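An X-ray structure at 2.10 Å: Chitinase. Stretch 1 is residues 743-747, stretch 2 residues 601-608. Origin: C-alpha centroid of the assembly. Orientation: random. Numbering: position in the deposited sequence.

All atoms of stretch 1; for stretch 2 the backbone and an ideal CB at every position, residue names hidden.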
# COMPACT_ATOMS: atom_id res chain seq x y z
N VAL B 743 -6.27 -26.18 3.73
CA VAL B 743 -5.98 -24.80 4.13
C VAL B 743 -7.28 -24.07 4.52
O VAL B 743 -8.37 -24.50 4.21
CB VAL B 743 -5.25 -24.00 3.05
CG1 VAL B 743 -3.89 -24.69 2.76
CG2 VAL B 743 -6.07 -23.90 1.75
N LEU B 744 -7.09 -22.93 5.15
CA LEU B 744 -8.09 -22.08 5.72
C LEU B 744 -8.65 -21.16 4.64
O LEU B 744 -9.77 -20.76 4.74
CB LEU B 744 -7.41 -21.20 6.85
CG LEU B 744 -7.12 -21.98 8.14
CD1 LEU B 744 -6.38 -21.14 9.20
CD2 LEU B 744 -8.35 -22.55 8.76
N GLU B 745 -7.83 -20.76 3.70
CA GLU B 745 -8.25 -19.91 2.64
C GLU B 745 -9.28 -20.64 1.80
O GLU B 745 -9.25 -21.86 1.66
CB GLU B 745 -7.06 -19.53 1.74
CG GLU B 745 -6.03 -18.60 2.38
CD GLU B 745 -4.98 -19.33 3.27
OE1 GLU B 745 -5.12 -20.54 3.49
OE2 GLU B 745 -4.02 -18.71 3.76
N ALA B 746 -10.15 -19.90 1.19
CA ALA B 746 -11.38 -20.46 0.56
C ALA B 746 -11.17 -21.10 -0.80
O ALA B 746 -11.71 -22.17 -1.04
CB ALA B 746 -12.44 -19.34 0.42
N ASN B 747 -10.50 -20.49 -1.74
CA ASN B 747 -10.63 -21.14 -3.09
C ASN B 747 -9.28 -21.48 -3.73
O ASN B 747 -9.08 -21.32 -4.92
CB ASN B 747 -11.46 -20.24 -4.06
CG ASN B 747 -12.88 -19.99 -3.57
OD1 ASN B 747 -13.75 -20.90 -3.55
ND2 ASN B 747 -13.14 -18.75 -3.16
N UNK B 601 -2.11 -13.13 10.55
CA UNK B 601 -1.19 -14.12 9.94
C UNK B 601 -1.51 -14.18 8.45
O UNK B 601 -2.17 -13.27 7.89
CB UNK B 601 -1.33 -15.50 10.59
N UNK B 602 -1.04 -15.25 7.80
CA UNK B 602 -1.13 -15.38 6.43
C UNK B 602 -2.57 -15.54 6.02
O UNK B 602 -2.97 -15.08 4.90
CB UNK B 602 -0.27 -16.55 5.95
N UNK B 603 -3.31 -16.30 6.79
CA UNK B 603 -4.72 -16.53 6.47
C UNK B 603 -5.63 -15.27 6.66
O UNK B 603 -6.46 -14.97 5.79
CB UNK B 603 -5.24 -17.67 7.35
N UNK B 604 -5.47 -14.55 7.77
CA UNK B 604 -6.25 -13.35 8.04
C UNK B 604 -5.88 -12.28 7.01
O UNK B 604 -6.80 -11.58 6.52
CB UNK B 604 -6.01 -12.85 9.47
N UNK B 605 -4.59 -12.17 6.63
CA UNK B 605 -4.20 -11.29 5.58
C UNK B 605 -4.92 -11.64 4.26
O UNK B 605 -5.39 -10.71 3.58
CB UNK B 605 -2.68 -11.34 5.41
N UNK B 606 -5.11 -12.92 3.96
CA UNK B 606 -5.79 -13.28 2.71
C UNK B 606 -7.29 -12.96 2.77
O UNK B 606 -7.79 -12.41 1.86
CB UNK B 606 -5.59 -14.77 2.41
N UNK B 607 -7.95 -13.21 3.90
CA UNK B 607 -9.35 -12.83 4.05
C UNK B 607 -9.58 -11.32 4.00
O UNK B 607 -10.57 -10.88 3.39
CB UNK B 607 -9.89 -13.38 5.37
N UNK B 608 -8.60 -10.57 4.46
CA UNK B 608 -8.65 -9.15 4.51
C UNK B 608 -8.46 -8.55 3.13
O UNK B 608 -9.24 -7.66 2.75
CB UNK B 608 -7.60 -8.62 5.48

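Position 601 lies just ahead of a helix, and stretch 1 offers nothing close to its ideal CB. The local need is an acceptor for the free amides of the first turn, so Asp, Asn, Ser or Thr would suit. The residue is Asp 601, the N-cap: its OD1 accepts a hydrogen bond from the N of position 604 at 3.0 Å and a weak one from the N of position 603 at 2.9 Å.

At 602 the helix begins, and the CB points sideways, 4.9 Å from Glu 745 OE2. Many residues would fit so loose a contact. Thr 602 occupies it, and its backbone matters more to the contact than its side chain: a water donates to both Thr 602 O and Glu 745 OE2, 2.7 Å from each, spanning two acceptors that lie 3.9 Å apart and could not bond directly.

Position 603 points its CB toward stretch 1, with Glu 745 OE2 3.9 Å and Leu 744 CD1 4.1 Å from the ideal CB. The CA atoms of 603 and Glu 745 are only 6.2 Å apart, so a small residue such as Ala, Gly or Ser is the natural expectation. Ala 603 provides a methyl group that packs against the leucine, its CB 4.1 Å from Leu 744 CD1, while its CA approaches Glu 745 OE2 to 3.5 Å.

The CB of 604 points away, so stretch 1 sets no preference; a small polar residue could serve the helix start. Ser 604 does so, its OG accepting from Asp 601 N at 3.0 Å, which completes a reciprocal pair with the cap. Position 605 is out of reach and equally unconstrained by stretch 1; it is Ala 605.

One turn beyond 602 and 603, position 606 again points toward stretch 1, its ideal CB 3.9 Å from Glu 745 CG. A small apolar side chain suits this aliphatic part of the glutamate. Ala 606 places its methyl there.

From 607 the CB points sideways and touches nothing of stretch 1, yet the carbonyl of Leu 744 is an acceptor farther out. A long side chain ending in a donor could reach it: Tyr, Arg or, fully extended, Lys. Tyr 607, with chi1 in m, spans the gap and donates from OH to Leu 744 O at 2.6 Å, a short hydrogen bond with the acceptor near the ring plane.

Position 608 is out of reach and open to many residues; it is Lys 608.

Stretch 2, residues 601-608: DTASAAYK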
# COMPACT_ATOMS: atom_id res chain seq x y z
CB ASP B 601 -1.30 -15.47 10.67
CG ASP B 601 -2.54 -16.29 10.32
OD1 ASP B 601 -3.46 -15.73 9.63
OD2 ASP B 601 -2.64 -17.49 10.82
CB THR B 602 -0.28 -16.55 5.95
OG1 THR B 602 -0.57 -17.69 6.69
CG2 THR B 602 1.19 -16.25 6.11
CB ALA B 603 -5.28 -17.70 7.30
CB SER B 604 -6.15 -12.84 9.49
OG SER B 604 -4.89 -12.27 9.77
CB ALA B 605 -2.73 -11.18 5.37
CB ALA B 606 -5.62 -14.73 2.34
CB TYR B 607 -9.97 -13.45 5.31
CG TYR B 607 -10.38 -14.87 5.06
CD1 TYR B 607 -11.55 -15.15 4.32
CD2 TYR B 607 -9.55 -15.94 5.38
CE1 TYR B 607 -11.93 -16.43 4.07
CE2 TYR B 607 -9.90 -17.24 5.07
CZ TYR B 607 -11.10 -17.50 4.47
OH TYR B 607 -11.45 -18.80 4.19
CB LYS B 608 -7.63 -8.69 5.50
CG LYS B 608 -7.80 -7.39 6.18
CD LYS B 608 -7.61 -7.71 7.68
CE LYS B 608 -6.79 -6.76 8.32
NZ LYS B 608 -6.93 -6.96 9.79
O HOH W 1 -2.67 -16.66 2.71
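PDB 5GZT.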